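PDB 6OFW: dihydropteroate synthase from Xanthomonas albilineans, which probably catalyses the condensation of para-aminobenzoate with 6-hydroxymethyl-7,8-dihydropterin diphosphate to give 7,8-dihydropteroate, an intermediate in folate synthesis. Local coordinates for residues M23-V28 and R261-A266; L59-G64 and S99-K104; L223-S228 and Q240-S245. All coordinates share one frame; numbering follows the deposited sequence.

Contact 1 of 3, residues M23-V28 and R261-A266; sequences MGIVNV and RVHDVA. With 22D (4-{[(2-amino-4-oxo-3,4-dihydropteridin-6-yl)methyl]amino}benzoic acid), chain E; SO4 (sulfate ion), chain F.
With CG1 of Ile25 beside the backbone N (chi1 -65°) and CG of Arg261 anti to its own N (chi1 -172°), the isoleucine and the extended arginine meet at about a right angle. They lie where the first and last strands of the TIM barrel run in parallel, joined by bonds from Val262 N to Met23 O and from Ile25 N to Val262 O. Ile25 CG1 sits 3.6 Å above the centre of the Arg261 guanidinium plane; 22D N8 covers the opposite face at 3.5 Å, so the cation is layered between aliphatic carbon and pterin. Its edge faces a sulfate, probably from the crystallisation liquor, with NH2 to O1 at 3.0 Å (170°) and NH1 to O2 at 3.1 Å, while NE forms a salt bridge with Asp61. Ile25 CD1 also makes a CH-pi contact over the His263 ring, 3.6 Å from its centroid. That ring gives NE2 to sulfate O3 at 2.8 Å, and ND1 bonds to Ser224. Asn27 ND2 joins at the same oxygen, O3, completing an anion pocket consistent with the diphosphate site of the family. Beside it, a water accepts from Arg261 NH2 at 2.8 Å and lies close to Asn27 OD1.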
loop_
_atom_site.group_PDB
_atom_site.type_symbol
_atom_site.label_atom_id
_atom_site.label_comp_id
_atom_site.label_asym_id
_atom_site.label_seq_id
_atom_site.Cartn_x
_atom_site.Cartn_y
_atom_site.Cartn_z
ATOM N N MET B 23 -15.178 -1.951 -3.043
ATOM C CA MET B 23 -16.135 -1.824 -4.156
ATOM C C MET B 23 -15.367 -2.013 -5.470
ATOM O O MET B 23 -14.586 -1.168 -5.798
ATOM C CB MET B 23 -16.867 -0.487 -4.095
ATOM C CG MET B 23 -17.661 -0.097 -5.299
ATOM S SD MET B 23 -18.251 1.624 -5.192
ATOM C CE MET B 23 -19.939 1.372 -4.674
ATOM N N GLY B 24 -15.535 -3.161 -6.098
ATOM C CA GLY B 24 -14.881 -3.515 -7.366
ATOM C C GLY B 24 -15.480 -2.772 -8.539
ATOM O O GLY B 24 -16.660 -2.806 -8.702
ATOM N N ILE B 25 -14.637 -2.128 -9.330
ATOM C CA ILE B 25 -15.085 -1.365 -10.503
ATOM C C ILE B 25 -15.386 -2.276 -11.680
ATOM O O ILE B 25 -14.489 -2.936 -12.178
ATOM C CB ILE B 25 -14.033 -0.281 -10.892
ATOM C CG1 ILE B 25 -13.910 0.780 -9.774
ATOM C CG2 ILE B 25 -14.405 0.381 -12.250
ATOM C CD1 ILE B 25 -12.665 1.702 -9.854
ATOM N N VAL B 26 -16.620 -2.240 -12.180
ATOM C CA VAL B 26 -16.988 -3.026 -13.362
ATOM C C VAL B 26 -17.473 -2.040 -14.431
ATOM O O VAL B 26 -18.603 -1.558 -14.366
ATOM C CB VAL B 26 -18.028 -4.134 -13.045
ATOM C CG1 VAL B 26 -18.382 -4.920 -14.311
ATOM C CG2 VAL B 26 -17.528 -5.063 -11.932
ATOM N N ASN B 27 -16.614 -1.718 -15.396
ATOM C CA ASN B 27 -16.960 -0.773 -16.451
ATOM C C ASN B 27 -17.472 -1.504 -17.656
ATOM O O ASN B 27 -16.767 -2.359 -18.201
ATOM C CB ASN B 27 -15.759 0.118 -16.806
ATOM C CG ASN B 27 -15.445 1.160 -15.752
ATOM O OD1 ASN B 27 -16.306 1.614 -14.997
ATOM N ND2 ASN B 27 -14.203 1.568 -15.678
ATOM N N VAL B 28 -18.696 -1.170 -18.085
ATOM C CA VAL B 28 -19.331 -1.822 -19.228
ATOM C C VAL B 28 -19.219 -0.917 -20.458
ATOM O O VAL B 28 -20.179 -0.263 -20.833
ATOM C CB VAL B 28 -20.800 -2.251 -18.952
ATOM C CG1 VAL B 28 -21.259 -3.292 -19.987
ATOM C CG2 VAL B 28 -20.978 -2.778 -17.529
ATOM N N ARG B 261 -13.418 2.363 -3.718
ATOM C CA ARG B 261 -13.782 2.042 -5.113
ATOM C C ARG B 261 -12.519 1.827 -5.930
ATOM O O ARG B 261 -11.819 2.796 -6.257
ATOM C CB ARG B 261 -14.681 3.167 -5.691
ATOM C CG ARG B 261 -15.249 2.814 -7.047
ATOM C CD ARG B 261 -16.196 3.872 -7.593
ATOM N NE ARG B 261 -16.645 3.489 -8.937
ATOM C CZ ARG B 261 -15.966 3.712 -10.064
ATOM N NH1 ARG B 261 -14.811 4.366 -10.036
ATOM N NH2 ARG B 261 -16.449 3.306 -11.225
ATOM N N VAL B 262 -12.209 0.556 -6.218
ATOM C CA VAL B 262 -10.920 0.192 -6.823
ATOM C C VAL B 262 -11.002 -0.732 -8.046
ATOM O O VAL B 262 -11.928 -1.517 -8.175
ATOM C CB VAL B 262 -9.966 -0.426 -5.736
ATOM C CG1 VAL B 262 -9.988 0.385 -4.426
ATOM C CG2 VAL B 262 -10.302 -1.883 -5.439
ATOM N N HIS B 263 -9.978 -0.662 -8.916
ATOM C CA HIS B 263 -9.818 -1.591 -10.041
ATOM C C HIS B 263 -9.064 -2.825 -9.512
ATOM O O HIS B 263 -9.378 -3.957 -9.884
ATOM C CB HIS B 263 -8.960 -0.963 -11.152
ATOM C CG HIS B 263 -9.592 0.215 -11.815
ATOM N ND1 HIS B 263 -9.253 1.501 -11.464
ATOM C CD2 HIS B 263 -10.518 0.260 -12.802
ATOM C CE1 HIS B 263 -9.985 2.288 -12.231
ATOM N NE2 HIS B 263 -10.751 1.580 -13.059
ATOM N N ASP B 264 -8.071 -2.587 -8.624
ATOM C CA ASP B 264 -7.143 -3.596 -8.121
ATOM C C ASP B 264 -7.604 -4.173 -6.806
ATOM O O ASP B 264 -7.106 -3.851 -5.722
ATOM C CB ASP B 264 -5.719 -3.031 -8.079
ATOM C CG ASP B 264 -5.368 -2.411 -9.413
ATOM O OD1 ASP B 264 -5.015 -3.171 -10.354
ATOM O OD2 ASP B 264 -5.495 -1.181 -9.544
ATOM N N VAL B 265 -8.585 -5.053 -6.937
ATOM C CA VAL B 265 -9.263 -5.637 -5.788
ATOM C C VAL B 265 -8.338 -6.505 -4.934
ATOM O O VAL B 265 -8.257 -6.239 -3.738
ATOM C CB VAL B 265 -10.564 -6.380 -6.187
ATOM C CG1 VAL B 265 -11.162 -7.116 -4.984
ATOM C CG2 VAL B 265 -11.588 -5.397 -6.775
ATOM N N ALA B 266 -7.694 -7.538 -5.503
ATOM C CA ALA B 266 -6.841 -8.470 -4.690
ATOM C C ALA B 266 -5.743 -7.730 -3.957
ATOM O O ALA B 266 -5.520 -7.974 -2.762
ATOM C CB ALA B 266 -6.236 -9.562 -5.569
HETATM C C7 22D E . -16.693 6.972 -11.586
HETATM N N8 22D E . -17.600 6.740 -10.474
HETATM C C8A 22D E . -17.266 7.056 -9.206
HETATM N N1 22D E . -18.161 6.782 -8.216
HETATM C C2 22D E . -17.853 7.222 -6.995
HETATM N N2 22D E . -18.743 7.101 -6.012
HETATM N N3 22D E . -16.663 7.818 -6.679
HETATM C C4 22D E . -15.636 8.056 -7.567
HETATM O O4 22D E . -14.591 8.556 -7.176
HETATM C C4A 22D E . -15.957 7.651 -8.930
HETATM N N5 22D E . -15.026 7.824 -9.937
HETATM C C6 22D E . -15.362 7.530 -11.135
HETATM C C9 22D E . -14.421 7.778 -12.284
HETATM N N10 22D E . -13.988 9.156 -12.163
HETATM C CBX 22D E . -12.785 9.653 -12.608
HETATM C CAR 22D E . -12.447 10.978 -12.337
HETATM C CAT 22D E . -11.167 11.435 -12.588
HETATM C CAQ 22D E . -11.856 8.826 -13.234
HETATM C CAS 22D E . -10.582 9.292 -13.504
HETATM C CBY 22D E . -10.209 10.590 -13.151
HETATM C CBV 22D E . -8.786 10.988 -13.213
HETATM O OAJ 22D E . -8.499 12.116 -12.623
HETATM O OXT 22D E . -7.964 10.300 -13.789
HETATM S S SO4 F . -13.249 4.444 -13.675
HETATM O O1 SO4 F . -14.650 3.982 -13.581
HETATM O O2 SO4 F . -12.785 4.721 -12.355
HETATM O O3 SO4 F . -12.436 3.432 -14.313
HETATM O O4 SO4 F . -13.222 5.659 -14.473
HETATM O O HOH W 1 -18.238 1.567 -12.561
#

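Contact 2 of 3, residues L59-G64 and S99-K104; sequences LLDIGG and SVDTFK. With 22D (4-{[(2-amino-4-oxo-3,4-dihydropteridin-6-yl)methyl]amino}benzoic acid), chain E.
Ser99 OG donates to Asp61 OD1 at 2.7 Å, meeting the carboxylate on its anti side and 21° out of its plane. This bond belongs to the tight part of the contact, where the parallel strands 59-63 and 98-101 of the TIM barrel are laced by nearly straight bonds, each 2.8 Å long: Ser99 N to Leu60 O, Ile62 N to Ser99 O and Asp101 N to Ile62 O. Ile62 and Val100 point to the other face of the sheet, against helices 76-93 and 105-114 respectively. The looser side is at Gly64, which makes no direct bond to Asp101: a water accepts from Gly64 N at 2.9 Å and donates to Asp101 O at 2.7 Å. On the pterin side, Asp61 and Asp101 both hold CG anti to the backbone N (chi1 -175° and -166°), which brings OD2 of one within 2.9 Å of OD2 of the other, two acceptors with no bond between them. Asp101 OD2 also lies 2.8 Å from 22D N8. Arg261 NE (salt bridge) and Asn120 ND2 (hydrogen bond) both meet Asp61 OD2; the arginine's positive charge probably eases the close approach of the two carboxylates at the pterin pocket.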
loop_
_atom_site.group_PDB
_atom_site.type_symbol
_atom_site.label_atom_id
_atom_site.label_comp_id
_atom_site.label_asym_id
_atom_site.label_seq_id
_atom_site.Cartn_x
_atom_site.Cartn_y
_atom_site.Cartn_z
ATOM N N LEU B 59 -18.470 -5.675 -2.860
ATOM C CA LEU B 59 -19.564 -5.056 -3.634
ATOM C C LEU B 59 -19.011 -4.752 -5.033
ATOM O O LEU B 59 -17.842 -4.538 -5.136
ATOM C CB LEU B 59 -19.948 -3.784 -2.866
ATOM C CG LEU B 59 -20.807 -2.745 -3.553
ATOM C CD1 LEU B 59 -22.236 -3.231 -3.628
ATOM C CD2 LEU B 59 -20.776 -1.457 -2.778
ATOM N N LEU B 60 -19.832 -4.843 -6.060
ATOM C CA LEU B 60 -19.412 -4.500 -7.441
ATOM C C LEU B 60 -20.144 -3.241 -7.919
ATOM O O LEU B 60 -21.337 -3.172 -7.815
ATOM C CB LEU B 60 -19.668 -5.661 -8.390
ATOM C CG LEU B 60 -19.057 -7.003 -8.040
ATOM C CD1 LEU B 60 -19.484 -8.044 -9.037
ATOM C CD2 LEU B 60 -17.559 -6.946 -7.971
ATOM N N ASP B 61 -19.423 -2.318 -8.511
ATOM C CA ASP B 61 -20.022 -1.092 -9.006
ATOM C C ASP B 61 -20.035 -1.145 -10.527
ATOM O O ASP B 61 -18.979 -1.114 -11.168
ATOM C CB ASP B 61 -19.247 0.118 -8.506
ATOM C CG ASP B 61 -19.882 1.434 -8.871
ATOM O OD1 ASP B 61 -21.084 1.602 -8.602
ATOM O OD2 ASP B 61 -19.165 2.308 -9.405
ATOM N N ILE B 62 -21.255 -1.230 -11.091
ATOM C CA ILE B 62 -21.487 -1.411 -12.527
ATOM C C ILE B 62 -21.817 -0.086 -13.186
ATOM O O ILE B 62 -22.809 0.552 -12.829
ATOM C CB ILE B 62 -22.544 -2.514 -12.764
ATOM C CG1 ILE B 62 -22.147 -3.815 -12.015
ATOM C CG2 ILE B 62 -22.753 -2.763 -14.290
ATOM C CD1 ILE B 62 -23.270 -4.782 -11.705
ATOM N N GLY B 63 -20.983 0.327 -14.120
ATOM C CA GLY B 63 -21.173 1.594 -14.828
ATOM C C GLY B 63 -21.160 1.433 -16.329
ATOM O O GLY B 63 -20.347 0.677 -16.855
ATOM N N GLY B 64 -22.035 2.162 -17.021
ATOM C CA GLY B 64 -22.108 2.132 -18.478
ATOM C C GLY B 64 -21.671 3.417 -19.147
ATOM O O GLY B 64 -21.651 3.496 -20.378
ATOM N N SER B 99 -23.880 -2.383 -7.077
ATOM C CA SER B 99 -24.134 -0.967 -7.169
ATOM C C SER B 99 -24.240 -0.590 -8.631
ATOM O O SER B 99 -23.525 -1.139 -9.461
ATOM C CB SER B 99 -22.990 -0.190 -6.533
ATOM O OG SER B 99 -23.110 1.193 -6.825
ATOM N N VAL B 100 -25.108 0.371 -8.943
ATOM C CA VAL B 100 -25.204 0.904 -10.295
ATOM C C VAL B 100 -24.646 2.310 -10.284
ATOM O O VAL B 100 -25.067 3.164 -9.492
ATOM C CB VAL B 100 -26.592 0.759 -10.964
ATOM C CG1 VAL B 100 -27.670 1.508 -10.194
ATOM C CG2 VAL B 100 -26.545 1.185 -12.423
ATOM N N ASP B 101 -23.654 2.539 -11.117
ATOM C CA ASP B 101 -23.007 3.839 -11.204
ATOM C C ASP B 101 -23.727 4.636 -12.286
ATOM O O ASP B 101 -23.448 4.463 -13.480
ATOM C CB ASP B 101 -21.528 3.664 -11.529
ATOM C CG ASP B 101 -20.657 4.890 -11.330
ATOM O OD1 ASP B 101 -21.160 6.007 -11.496
ATOM O OD2 ASP B 101 -19.465 4.723 -11.026
ATOM N N THR B 102 -24.693 5.473 -11.869
ATOM C CA THR B 102 -25.505 6.278 -12.793
ATOM C C THR B 102 -26.066 7.502 -12.111
ATOM O O THR B 102 -26.253 7.481 -10.891
ATOM C CB THR B 102 -26.637 5.419 -13.415
ATOM O OG1 THR B 102 -27.261 6.152 -14.475
ATOM C CG2 THR B 102 -27.679 4.931 -12.390
ATOM N N PHE B 103 -26.322 8.574 -12.897
ATOM C CA PHE B 103 -26.965 9.797 -12.418
ATOM C C PHE B 103 -28.391 9.902 -12.990
ATOM O O PHE B 103 -29.134 10.796 -12.606
ATOM C CB PHE B 103 -26.137 11.058 -12.749
ATOM C CG PHE B 103 -25.856 11.350 -14.201
ATOM C CD1 PHE B 103 -26.774 12.060 -14.978
ATOM C CD2 PHE B 103 -24.630 11.018 -14.767
ATOM C CE1 PHE B 103 -26.495 12.371 -16.319
ATOM C CE2 PHE B 103 -24.345 11.345 -16.101
ATOM C CZ PHE B 103 -25.288 11.995 -16.872
ATOM N N LYS B 104 -28.773 8.959 -13.869
ATOM C CA LYS B 104 -30.070 8.977 -14.550
ATOM C C LYS B 104 -31.123 8.179 -13.809
ATOM O O LYS B 104 -30.928 6.978 -13.614
ATOM C CB LYS B 104 -29.918 8.509 -16.000
ATOM C CG LYS B 104 -28.886 9.272 -16.800
ATOM C CD LYS B 104 -28.903 8.849 -18.255
ATOM C CE LYS B 104 -27.940 9.635 -19.107
ATOM N NZ LYS B 104 -26.542 9.182 -18.914
HETATM C C7 22D E . -16.693 6.972 -11.586
HETATM N N8 22D E . -17.600 6.740 -10.474
HETATM C C8A 22D E . -17.266 7.056 -9.206
HETATM N N1 22D E . -18.161 6.782 -8.216
HETATM C C2 22D E . -17.853 7.222 -6.995
HETATM N N2 22D E . -18.743 7.101 -6.012
HETATM N N3 22D E . -16.663 7.818 -6.679
HETATM C C4 22D E . -15.636 8.056 -7.567
HETATM O O4 22D E . -14.591 8.556 -7.176
HETATM C C4A 22D E . -15.957 7.651 -8.930
HETATM N N5 22D E . -15.026 7.824 -9.937
HETATM C C6 22D E . -15.362 7.530 -11.135
HETATM C C9 22D E . -14.421 7.778 -12.284
HETATM N N10 22D E . -13.988 9.156 -12.163
HETATM C CBX 22D E . -12.785 9.653 -12.608
HETATM C CAR 22D E . -12.447 10.978 -12.337
HETATM C CAT 22D E . -11.167 11.435 -12.588
HETATM C CAQ 22D E . -11.856 8.826 -13.234
HETATM C CAS 22D E . -10.582 9.292 -13.504
HETATM C CBY 22D E . -10.209 10.590 -13.151
HETATM C CBV 22D E . -8.786 10.988 -13.213
HETATM O OAJ 22D E . -8.499 12.116 -12.623
HETATM O OXT 22D E . -7.964 10.300 -13.789
HETATM O O HOH W 2 -24.281 3.431 -15.775
#

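Contact 3 of 3, residues L223-S228 and Q240-S245; sequences LSRKRS and QRVAGS. With 22D (4-{[(2-amino-4-oxo-3,4-dihydropteridin-6-yl)methyl]amino}benzoic acid), chain E; SO4 (sulfate ion), chain G.
Arg241 stretches across the end of the Leu223-Lys226 turn and the start of helix 227-233, its guanidinium overlapping Arg227 CA on one face and turning its edge to backbone and a second, probably liquor-derived sulfate. NH1 donates to Arg225 O at 2.9 Å; the oxygen lies in the guanidinium plane, yet the donor stands 36° out of the carbonyl plane. The same nitrogen bonds to sulfate O2 at 2.8 Å, while NH2 takes O4, so the anion is gripped by two parallel N-H arms. Arg227 brings its guanidinium to the sulfate from another direction, with O1 over one face. Behind this polar edge, Ser245, with OG beside its backbone N (chi1 -60°), links turn and helix: OG accepts from Arg225 N at 2.8 Å and donates to Arg241 O at 2.7 Å. That carbonyl also takes Ser245 N, in the first turn of helix 242-254. The Leu223-Lys226 turn, of type II, follows strand 220-221 of the TIM barrel, and Arg225 runs alongside Val242, with NE 4.1 Å from Val242 CG2, before its NH2 reaches a salt bridge with Asp264. Lys226, which closes the turn, extends along the benzoate ring of 22D, with CE 3.5 Å from 22D CBX, and delivers NZ to 22D O4 at 2.8 Å and, at a longer distance, to N5. Carbonyls of Phe193 and Gly222 hold the same ammonium. At the carboxylate end of the ligand, Arg227 N bonds to 22D OXT at 2.8 Å. The pterin edge and the carboxylate are thus met by adjacent residues, one through an ammonium group and one through a backbone N-H at the start of helix 227-233, whose dipole would probably add to the attraction for the carboxylate.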
loop_
_atom_site.group_PDB
_atom_site.type_symbol
_atom_site.label_atom_id
_atom_site.label_comp_id
_atom_site.label_asym_id
_atom_site.label_seq_id
_atom_site.Cartn_x
_atom_site.Cartn_y
_atom_site.Cartn_z
ATOM N N LEU B 223 -9.814 6.590 -5.605
ATOM C CA LEU B 223 -8.616 7.243 -6.167
ATOM C C LEU B 223 -7.955 6.264 -7.128
ATOM O O LEU B 223 -6.874 6.542 -7.545
ATOM C CB LEU B 223 -7.644 7.606 -5.052
ATOM C CG LEU B 223 -8.118 8.655 -4.056
ATOM C CD1 LEU B 223 -8.285 8.055 -2.684
ATOM C CD2 LEU B 223 -7.174 9.829 -3.984
ATOM N N SER B 224 -8.678 5.211 -7.488
ATOM C CA SER B 224 -8.135 4.119 -8.296
ATOM C C SER B 224 -7.569 4.563 -9.648
ATOM O O SER B 224 -8.330 4.973 -10.457
ATOM C CB SER B 224 -9.115 3.017 -8.446
ATOM O OG SER B 224 -8.461 1.909 -8.934
ATOM N N ARG B 225 -6.259 4.444 -9.794
ATOM C CA ARG B 225 -5.460 4.691 -11.007
ATOM C C ARG B 225 -5.714 6.074 -11.598
ATOM O O ARG B 225 -5.543 6.274 -12.802
ATOM C CB ARG B 225 -5.764 3.624 -12.071
ATOM C CG ARG B 225 -5.546 2.183 -11.612
ATOM C CD ARG B 225 -5.901 1.278 -12.757
ATOM N NE ARG B 225 -5.611 -0.115 -12.437
ATOM C CZ ARG B 225 -5.712 -1.096 -13.315
ATOM N NH1 ARG B 225 -6.091 -0.842 -14.564
ATOM N NH2 ARG B 225 -5.432 -2.338 -12.960
ATOM N N LYS B 226 -6.149 7.005 -10.761
ATOM C CA LYS B 226 -6.530 8.335 -11.188
ATOM C C LYS B 226 -5.315 9.197 -11.522
ATOM O O LYS B 226 -4.200 8.920 -11.076
ATOM C CB LYS B 226 -7.478 8.975 -10.146
ATOM C CG LYS B 226 -8.907 8.403 -10.273
ATOM C CD LYS B 226 -9.935 9.105 -9.410
ATOM C CE LYS B 226 -11.294 8.501 -9.660
ATOM N NZ LYS B 226 -12.344 9.051 -8.763
ATOM N N ARG B 227 -5.529 10.211 -12.372
ATOM C CA ARG B 227 -4.455 11.097 -12.819
ATOM C C ARG B 227 -3.661 11.708 -11.653
ATOM O O ARG B 227 -2.455 11.790 -11.760
ATOM C CB ARG B 227 -5.017 12.157 -13.768
ATOM C CG ARG B 227 -3.975 13.128 -14.334
ATOM C CD ARG B 227 -4.629 14.313 -15.022
ATOM N NE ARG B 227 -5.059 13.982 -16.382
ATOM C CZ ARG B 227 -6.311 13.703 -16.734
ATOM N NH1 ARG B 227 -7.284 13.719 -15.829
ATOM N NH2 ARG B 227 -6.602 13.414 -17.996
ATOM N N SER B 228 -4.324 12.132 -10.544
ATOM C CA SER B 228 -3.593 12.669 -9.388
ATOM C C SER B 228 -2.588 11.660 -8.828
ATOM O O SER B 228 -1.521 12.065 -8.388
ATOM C CB SER B 228 -4.547 13.069 -8.270
ATOM O OG SER B 228 -5.141 14.309 -8.600
ATOM N N GLN B 240 0.106 1.475 -14.430
ATOM C CA GLN B 240 1.375 1.690 -13.711
ATOM C C GLN B 240 1.104 2.341 -12.347
ATOM O O GLN B 240 2.017 2.496 -11.556
ATOM C CB GLN B 240 2.291 2.625 -14.522
ATOM C CG GLN B 240 2.817 2.045 -15.837
ATOM C CD GLN B 240 3.524 3.107 -16.673
ATOM O OE1 GLN B 240 3.354 4.316 -16.484
ATOM N NE2 GLN B 240 4.343 2.674 -17.614
ATOM N N ARG B 241 -0.160 2.740 -12.093
ATOM C CA ARG B 241 -0.564 3.438 -10.862
ATOM C C ARG B 241 -1.121 2.519 -9.759
ATOM O O ARG B 241 -1.670 3.014 -8.776
ATOM C CB ARG B 241 -1.609 4.525 -11.201
ATOM C CG ARG B 241 -1.089 5.604 -12.163
ATOM C CD ARG B 241 -2.219 6.425 -12.722
ATOM N NE ARG B 241 -1.751 7.329 -13.777
ATOM C CZ ARG B 241 -2.542 7.989 -14.612
ATOM N NH1 ARG B 241 -3.858 7.840 -14.545
ATOM N NH2 ARG B 241 -2.022 8.790 -15.535
ATOM N N VAL B 242 -0.948 1.211 -9.875
ATOM C CA VAL B 242 -1.509 0.257 -8.883
ATOM C C VAL B 242 -0.944 0.454 -7.464
ATOM O O VAL B 242 -1.727 0.639 -6.527
ATOM C CB VAL B 242 -1.402 -1.201 -9.335
ATOM C CG1 VAL B 242 -2.012 -2.149 -8.281
ATOM C CG2 VAL B 242 -2.087 -1.391 -10.701
ATOM N N ALA B 243 0.389 0.454 -7.305
ATOM C CA ALA B 243 0.986 0.642 -5.985
ATOM C C ALA B 243 0.552 1.950 -5.359
ATOM O O ALA B 243 0.169 1.960 -4.196
ATOM C CB ALA B 243 2.503 0.570 -6.057
ATOM N N GLY B 244 0.574 3.051 -6.123
ATOM C CA GLY B 244 0.169 4.341 -5.570
ATOM C C GLY B 244 -1.305 4.380 -5.192
ATOM O O GLY B 244 -1.683 5.043 -4.221
ATOM N N SER B 245 -2.148 3.679 -5.964
ATOM C CA SER B 245 -3.597 3.634 -5.699
ATOM C C SER B 245 -3.874 2.821 -4.440
ATOM O O SER B 245 -4.674 3.248 -3.609
ATOM C CB SER B 245 -4.341 3.015 -6.883
ATOM O OG SER B 245 -4.116 3.778 -8.060
HETATM C C7 22D E . -16.693 6.972 -11.586
HETATM N N8 22D E . -17.600 6.740 -10.474
HETATM C C8A 22D E . -17.266 7.056 -9.206
HETATM N N1 22D E . -18.161 6.782 -8.216
HETATM C C2 22D E . -17.853 7.222 -6.995
HETATM N N2 22D E . -18.743 7.101 -6.012
HETATM N N3 22D E . -16.663 7.818 -6.679
HETATM C C4 22D E . -15.636 8.056 -7.567
HETATM O O4 22D E . -14.591 8.556 -7.176
HETATM C C4A 22D E . -15.957 7.651 -8.930
HETATM N N5 22D E . -15.026 7.824 -9.937
HETATM C C6 22D E . -15.362 7.530 -11.135
HETATM C C9 22D E . -14.421 7.778 -12.284
HETATM N N10 22D E . -13.988 9.156 -12.163
HETATM C CBX 22D E . -12.785 9.653 -12.608
HETATM C CAR 22D E . -12.447 10.978 -12.337
HETATM C CAT 22D E . -11.167 11.435 -12.588
HETATM C CAQ 22D E . -11.856 8.826 -13.234
HETATM C CAS 22D E . -10.582 9.292 -13.504
HETATM C CBY 22D E . -10.209 10.590 -13.151
HETATM C CBV 22D E . -8.786 10.988 -13.213
HETATM O OAJ 22D E . -8.499 12.116 -12.623
HETATM O OXT 22D E . -7.964 10.300 -13.789
HETATM S S SO4 G . -5.118 9.454 -17.398
HETATM O O1 SO4 G . -6.043 10.350 -18.102
HETATM O O2 SO4 G . -5.808 8.851 -16.254
HETATM O O3 SO4 G . -4.678 8.420 -18.328
HETATM O O4 SO4 G . -3.982 10.223 -16.922
#

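How the contacts relate
From the N terminus, strand 21-27 opens the loop that contact 1 closes some 230 residues later, where strand 259-262 returns beside it and shuts that side of the barrel. The other two contacts nest inside this loop, one after the other, without crossing. Contact 2 closes a short beta-alpha-beta crossover through helix 76-93, joining strands 59-63 and 98-101. Contact 3 closes a short loop containing helix 227-233, bringing helix 242-254 back to the turn after strand 220-221. Strands 21-27 and 59-63 are neighbours, so contacts 1 and 2 share one sheet. Asp264 packs on Val242, joining contact 1 to contact 3. Contacts 2 and 3 do not touch, but all three reach 22D.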